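Local structure of pentafunctional AROM polypeptide (Schizosaccharomyces pombe, 5SWV) at residues A380-Y389 and R411-I422. The protein carries the dehydroquinate dehydratase and shikimate dehydrogenase activities of the pentafunctional AROM enzyme, two consecutive steps of the shikimate pathway toward aromatic amino acids. Residues are numbered along the deposited sequence; the frame is centred on the assembly and turned at random.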
ATOM      1  N   ALA A 380     -20.899 -14.374  15.266  1.00 31.88           N
ATOM      2  CA  ALA A 380     -20.849 -15.572  14.448  1.00 32.19           C
ATOM      3  C   ALA A 380     -21.431 -15.432  13.036  1.00 31.99           C
ATOM      4  O   ALA A 380     -21.695 -16.444  12.361  1.00 31.42           O
ATOM      5  CB  ALA A 380     -21.567 -16.687  15.188  1.00 32.97           C
ATOM      6  N   GLY A 381     -21.604 -14.198  12.572  1.00 31.94           N
ATOM      7  CA  GLY A 381     -22.083 -13.963  11.216  1.00 31.68           C
ATOM      8  C   GLY A 381     -20.947 -13.971  10.222  1.00 31.35           C
ATOM      9  O   GLY A 381     -19.821 -14.409  10.514  1.00 31.07           O
ATOM     10  N   GLY A 382     -21.248 -13.471   9.032  1.00 31.37           N
ATOM     11  CA  GLY A 382     -20.241 -13.307   7.988  1.00 30.90           C
ATOM     12  C   GLY A 382     -19.049 -12.480   8.403  1.00 30.31           C
ATOM     13  O   GLY A 382     -17.926 -12.812   8.063  1.00 29.88           O
ATOM     14  N   THR A 383     -19.295 -11.410   9.143  1.00 30.29           N
ATOM     15  CA  THR A 383     -18.233 -10.493   9.500  1.00 31.24           C
ATOM     16  C   THR A 383     -17.255 -11.156  10.477  1.00 32.77           C
ATOM     17  O   THR A 383     -16.054 -10.931  10.386  1.00 33.24           O
ATOM     18  CB  THR A 383     -18.781  -9.163  10.072  1.00 31.06           C
ATOM     19  OG1 THR A 383     -19.632  -8.541   9.117  1.00 30.31           O
ATOM     20  CG2 THR A 383     -17.659  -8.183  10.357  1.00 31.30           C
ATOM     21  N   SER A 384     -17.754 -11.991  11.385  1.00 34.21           N
ATOM     22  CA  SER A 384     -16.880 -12.678  12.339  1.00 35.28           C
ATOM     23  C   SER A 384     -15.864 -13.567  11.650  1.00 35.75           C
ATOM     24  O   SER A 384     -14.764 -13.767  12.167  1.00 36.27           O
ATOM     25  CB  SER A 384     -17.676 -13.525  13.340  1.00 35.66           C
ATOM     26  OG  SER A 384     -18.062 -14.764  12.765  1.00 36.18           O
ATOM     27  N   ARG A 385     -16.231 -14.100  10.496  1.00 36.56           N
ATOM     28  CA  ARG A 385     -15.319 -14.973   9.757  1.00 37.99           C
ATOM     29  C   ARG A 385     -14.165 -14.193   9.167  1.00 36.52           C
ATOM     30  O   ARG A 385     -13.022 -14.646   9.230  1.00 35.89           O
ATOM     31  CB  ARG A 385     -16.051 -15.710   8.654  1.00 40.66           C
ATOM     32  CG  ARG A 385     -17.260 -16.453   9.191  1.00 44.13           C
ATOM     33  CD  ARG A 385     -17.745 -17.521   8.247  1.00 47.25           C
ATOM     34  NE  ARG A 385     -17.981 -16.992   6.903  1.00 49.56           N
ATOM     35  CZ  ARG A 385     -18.495 -17.705   5.904  1.00 52.22           C
ATOM     36  NH1 ARG A 385     -18.866 -18.987   6.107  1.00 52.21           N
ATOM     37  NH2 ARG A 385     -18.656 -17.125   4.704  1.00 52.33           N
ATOM     38  N   ALA A 386     -14.471 -13.025   8.594  1.00 35.15           N
ATOM     39  CA  ALA A 386     -13.449 -12.105   8.103  1.00 34.02           C
ATOM     40  C   ALA A 386     -12.542 -11.649   9.237  1.00 33.07           C
ATOM     41  O   ALA A 386     -11.319 -11.555   9.068  1.00 32.71           O
ATOM     42  CB  ALA A 386     -14.092 -10.909   7.444  1.00 34.39           C
ATOM     43  N   ALA A 387     -13.144 -11.396  10.393  1.00 32.35           N
ATOM     44  CA  ALA A 387     -12.403 -10.994  11.583  1.00 32.43           C
ATOM     45  C   ALA A 387     -11.404 -12.066  12.046  1.00 32.54           C
ATOM     46  O   ALA A 387     -10.251 -11.752  12.360  1.00 32.58           O
ATOM     47  CB  ALA A 387     -13.367 -10.642  12.702  1.00 32.71           C
ATOM     48  N   ILE A 388     -11.839 -13.324  12.069  1.00 32.43           N
ATOM     49  CA  ILE A 388     -10.951 -14.434  12.391  1.00 32.02           C
ATOM     50  C   ILE A 388      -9.812 -14.523  11.380  1.00 31.99           C
ATOM     51  O   ILE A 388      -8.647 -14.507  11.774  1.00 32.44           O
ATOM     52  CB  ILE A 388     -11.724 -15.750  12.502  1.00 32.21           C
ATOM     53  CG1 ILE A 388     -12.541 -15.712  13.777  1.00 32.76           C
ATOM     54  CG2 ILE A 388     -10.791 -16.960  12.537  1.00 32.18           C
ATOM     55  CD1 ILE A 388     -13.565 -16.815  13.859  1.00 33.70           C
ATOM     56  N   TYR A 389     -10.133 -14.583  10.088  1.00 31.89           N
ATOM     57  CA  TYR A 389      -9.089 -14.526   9.036  1.00 31.82           C
ATOM     58  C   TYR A 389      -8.119 -13.350   9.250  1.00 31.68           C
ATOM     59  O   TYR A 389      -6.904 -13.537   9.250  1.00 31.58           O
ATOM     60  CB  TYR A 389      -9.712 -14.469   7.635  1.00 31.42           C
ATOM     61  CG  TYR A 389      -8.723 -14.271   6.510  1.00 31.00           C
ATOM     62  CD1 TYR A 389      -7.763 -15.226   6.228  1.00 30.99           C
ATOM     63  CD2 TYR A 389      -8.758 -13.121   5.714  1.00 31.17           C
ATOM     64  CE1 TYR A 389      -6.854 -15.055   5.180  1.00 31.21           C
ATOM     65  CE2 TYR A 389      -7.856 -12.926   4.671  1.00 31.11           C
ATOM     66  CZ  TYR A 389      -6.899 -13.894   4.398  1.00 31.34           C
ATOM     67  OH  TYR A 389      -6.003 -13.693   3.361  1.00 30.69           O
ATOM     68  N   ARG A 411     -20.120 -23.362  14.105  1.00 44.80           N
ATOM     69  CA  ARG A 411     -20.360 -23.157  12.684  1.00 45.75           C
ATOM     70  C   ARG A 411     -19.216 -22.333  12.027  1.00 44.58           C
ATOM     71  O   ARG A 411     -18.732 -22.642  10.918  1.00 43.51           O
ATOM     72  CB  ARG A 411     -21.701 -22.452  12.490  1.00 47.66           C
ATOM     73  CG  ARG A 411     -22.155 -22.401  11.044  1.00 50.04           C
ATOM     74  CD  ARG A 411     -22.748 -21.056  10.682  1.00 52.17           C
ATOM     75  NE  ARG A 411     -23.952 -20.844  11.479  1.00 55.13           N
ATOM     76  CZ  ARG A 411     -24.163 -19.855  12.352  1.00 56.78           C
ATOM     77  NH1 ARG A 411     -23.264 -18.885  12.571  1.00 56.82           N
ATOM     78  NH2 ARG A 411     -25.323 -19.828  13.005  1.00 57.81           N
ATOM     79  N   VAL A 412     -18.797 -21.298  12.744  1.00 42.47           N
ATOM     80  CA  VAL A 412     -17.718 -20.440  12.314  1.00 41.05           C
ATOM     81  C   VAL A 412     -16.393 -21.176  12.361  1.00 40.62           C
ATOM     82  O   VAL A 412     -15.624 -21.109  11.413  1.00 39.99           O
ATOM     83  CB  VAL A 412     -17.617 -19.204  13.213  1.00 40.70           C
ATOM     84  CG1 VAL A 412     -16.376 -18.387  12.866  1.00 40.60           C
ATOM     85  CG2 VAL A 412     -18.880 -18.362  13.093  1.00 40.82           C
ATOM     86  N   GLN A 413     -16.116 -21.842  13.479  1.00 40.39           N
ATOM     87  CA  GLN A 413     -14.855 -22.567  13.649  1.00 40.38           C
ATOM     88  C   GLN A 413     -14.632 -23.568  12.507  1.00 40.21           C
ATOM     89  O   GLN A 413     -13.531 -23.660  11.967  1.00 39.23           O
ATOM     90  CB  GLN A 413     -14.819 -23.292  15.012  1.00 40.60           C
ATOM     91  CG  GLN A 413     -13.549 -24.114  15.290  1.00 40.24           C
ATOM     92  CD  GLN A 413     -13.559 -24.788  16.652  1.00 40.04           C
ATOM     93  OE1 GLN A 413     -14.389 -25.661  16.916  1.00 40.52           O
ATOM     94  NE2 GLN A 413     -12.634 -24.393  17.524  1.00 39.70           N
ATOM     95  N   ASP A 414     -15.696 -24.278  12.133  1.00 40.42           N
ATOM     96  CA  ASP A 414     -15.622 -25.374  11.166  1.00 40.67           C
ATOM     97  C   ASP A 414     -15.352 -24.925   9.726  1.00 39.61           C
ATOM     98  O   ASP A 414     -15.073 -25.764   8.879  1.00 39.91           O
ATOM     99  CB  ASP A 414     -16.900 -26.248  11.223  1.00 41.94           C
ATOM    100  CG  ASP A 414     -17.069 -26.990  12.576  1.00 43.87           C
ATOM    101  OD1 ASP A 414     -16.105 -27.084  13.385  1.00 45.38           O
ATOM    102  OD2 ASP A 414     -18.188 -27.473  12.844  1.00 45.10           O
ATOM    103  N   VAL A 415     -15.441 -23.626   9.449  1.00 37.88           N
ATOM    104  CA  VAL A 415     -14.973 -23.061   8.173  1.00 36.75           C
ATOM    105  C   VAL A 415     -13.444 -23.167   8.031  1.00 34.92           C
ATOM    106  O   VAL A 415     -12.919 -23.251   6.935  1.00 33.63           O
ATOM    107  CB  VAL A 415     -15.393 -21.573   8.039  1.00 37.67           C
ATOM    108  CG1 VAL A 415     -14.762 -20.907   6.819  1.00 37.88           C
ATOM    109  CG2 VAL A 415     -16.912 -21.436   7.980  1.00 38.04           C
ATOM    110  N   PHE A 416     -12.737 -23.142   9.147  1.00 34.36           N
ATOM    111  CA  PHE A 416     -11.283 -23.101   9.151  1.00 33.70           C
ATOM    112  C   PHE A 416     -10.714 -24.465   9.520  1.00 33.49           C
ATOM    113  O   PHE A 416     -11.428 -25.307  10.039  1.00 33.62           O
ATOM    114  CB  PHE A 416     -10.828 -22.029  10.133  1.00 33.55           C
ATOM    115  CG  PHE A 416     -11.352 -20.653   9.797  1.00 33.59           C
ATOM    116  CD1 PHE A 416     -10.656 -19.820   8.933  1.00 32.83           C
ATOM    117  CD2 PHE A 416     -12.558 -20.201  10.324  1.00 33.58           C
ATOM    118  CE1 PHE A 416     -11.142 -18.562   8.620  1.00 32.68           C
ATOM    119  CE2 PHE A 416     -13.045 -18.939  10.009  1.00 32.99           C
ATOM    120  CZ  PHE A 416     -12.336 -18.123   9.159  1.00 32.52           C
ATOM    121  N   PRO A 417      -9.426 -24.703   9.238  1.00 33.30           N
ATOM    122  CA  PRO A 417      -8.883 -26.000   9.620  1.00 33.15           C
ATOM    123  C   PRO A 417      -8.727 -26.115  11.131  1.00 32.83           C
ATOM    124  O   PRO A 417      -8.826 -25.110  11.820  1.00 32.02           O
ATOM    125  CB  PRO A 417      -7.509 -26.040   8.932  1.00 33.58           C
ATOM    126  CG  PRO A 417      -7.481 -24.876   7.993  1.00 33.43           C
ATOM    127  CD  PRO A 417      -8.412 -23.863   8.577  1.00 33.40           C
ATOM    128  N   PRO A 418      -8.501 -27.338  11.643  1.00 33.26           N
ATOM    129  CA  PRO A 418      -8.383 -27.577  13.099  1.00 33.22           C
ATOM    130  C   PRO A 418      -7.297 -26.798  13.848  1.00 32.80           C
ATOM    131  O   PRO A 418      -7.486 -26.458  15.008  1.00 32.72           O
ATOM    132  CB  PRO A 418      -8.097 -29.080  13.181  1.00 33.64           C
ATOM    133  CG  PRO A 418      -8.774 -29.629  11.968  1.00 33.99           C
ATOM    134  CD  PRO A 418      -8.545 -28.606  10.889  1.00 33.47           C
ATOM    135  N   ASP A 419      -6.184 -26.507  13.188  1.00 32.85           N
ATOM    136  CA  ASP A 419      -5.070 -25.814  13.827  1.00 32.73           C
ATOM    137  C   ASP A 419      -5.043 -24.334  13.478  1.00 33.04           C
ATOM    138  O   ASP A 419      -3.967 -23.757  13.428  1.00 33.95           O
ATOM    139  CB  ASP A 419      -3.745 -26.471  13.423  1.00 32.57           C
ATOM    140  CG  ASP A 419      -3.356 -26.183  11.969  1.00 32.56           C
ATOM    141  OD1 ASP A 419      -4.262 -26.060  11.094  1.00 31.01           O
ATOM    142  OD2 ASP A 419      -2.129 -26.073  11.719  1.00 33.09           O
ATOM    143  N   TYR A 420      -6.205 -23.706  13.271  1.00 33.15           N
ATOM    144  CA  TYR A 420      -6.267 -22.266  12.968  1.00 33.58           C
ATOM    145  C   TYR A 420      -6.308 -21.360  14.224  1.00 33.87           C
ATOM    146  O   TYR A 420      -6.681 -20.182  14.132  1.00 34.10           O
ATOM    147  CB  TYR A 420      -7.475 -21.968  12.056  1.00 33.68           C
ATOM    148  CG  TYR A 420      -7.274 -20.807  11.102  1.00 33.76           C
ATOM    149  CD1 TYR A 420      -6.288 -20.856  10.114  1.00 33.79           C
ATOM    150  CD2 TYR A 420      -8.079 -19.666  11.168  1.00 33.81           C
ATOM    151  CE1 TYR A 420      -6.103 -19.803   9.235  1.00 33.68           C
ATOM    152  CE2 TYR A 420      -7.898 -18.604  10.287  1.00 33.46           C
ATOM    153  CZ  TYR A 420      -6.912 -18.676   9.322  1.00 33.53           C
ATOM    154  OH  TYR A 420      -6.717 -17.634   8.436  1.00 33.24           O
ATOM    155  N   ASN A 421      -5.940 -21.915  15.380  1.00 33.68           N
ATOM    156  CA  ASN A 421      -5.804 -21.195  16.624  1.00 34.51           C
ATOM    157  C   ASN A 421      -7.092 -20.673  17.204  1.00 35.01           C
ATOM    158  O   ASN A 421      -7.054 -19.807  18.081  1.00 35.47           O
ATOM    159  CB  ASN A 421      -4.822 -20.035  16.486  1.00 35.28           C
ATOM    160  CG  ASN A 421      -3.495 -20.458  15.898  1.00 35.59           C
ATOM    161  OD1 ASN A 421      -3.012 -21.551  16.169  1.00 35.52           O
ATOM    162  ND2 ASN A 421      -2.893 -19.583  15.086  1.00 36.25           N
ATOM    163  N   ILE A 422      -8.226 -21.206  16.764  1.00 35.71           N
ATOM    164  CA  ILE A 422      -9.510 -20.755  17.291  1.00 37.16           C
ATOM    165  C   ILE A 422      -9.779 -21.493  18.593  1.00 38.17           C
ATOM    166  O   ILE A 422      -9.669 -22.704  18.626  1.00 39.21           O
ATOM    167  CB  ILE A 422     -10.665 -20.994  16.301  1.00 37.18           C
ATOM    168  CG1 ILE A 422     -10.372 -20.270  14.982  1.00 36.88           C
ATOM    169  CG2 ILE A 422     -11.986 -20.483  16.883  1.00 37.24           C
ATOM    170  CD1 ILE A 422     -11.324 -20.608  13.859  1.00 36.83           C
TER
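I388 and V412 bury more surface than any other residue of their respective segments, 380-389 and 411-422, and they meet where the end of the longer isoleucine branch, CD1 of I388, lies 3.4 Å from CG1 of V412. The isoleucine divides its work between two branches. With CG1 set beside the backbone N (chi1 -72°), the chain ending in CD1 reaches V412, while CG2 is packed among F416, Y420 and I422. CG2 of I388 sits over one face of the F416 ring, 4.0 Å from the ring centroid, in a CH-pi contact; CG1 of V415 covers the opposite face. CG2 of I388 also touches the edge of the Y420 ring and CD1 of I422. The other branch of V412, CG2, packs against CB of A380 at 3.8 Å. R385, its chain bent at chi3 (-53°), crosses V415 at about a right angle, with NH1 of R385 3.7 Å from CG2 of V415. This is a worked example of Rossmann-type packing: helix 382-393 follows the central strand 374-378 of a parallel sheet, where V377 touches I388, while L401 touches V412 and I422. R411 NH1 approaches A380 O without hydrogen-bond geometry, its NH2 bonding to N408. No hydrogen bond joins the segments, so the helix is seated mostly by apolar and CH-pi contacts, with little directional bonding.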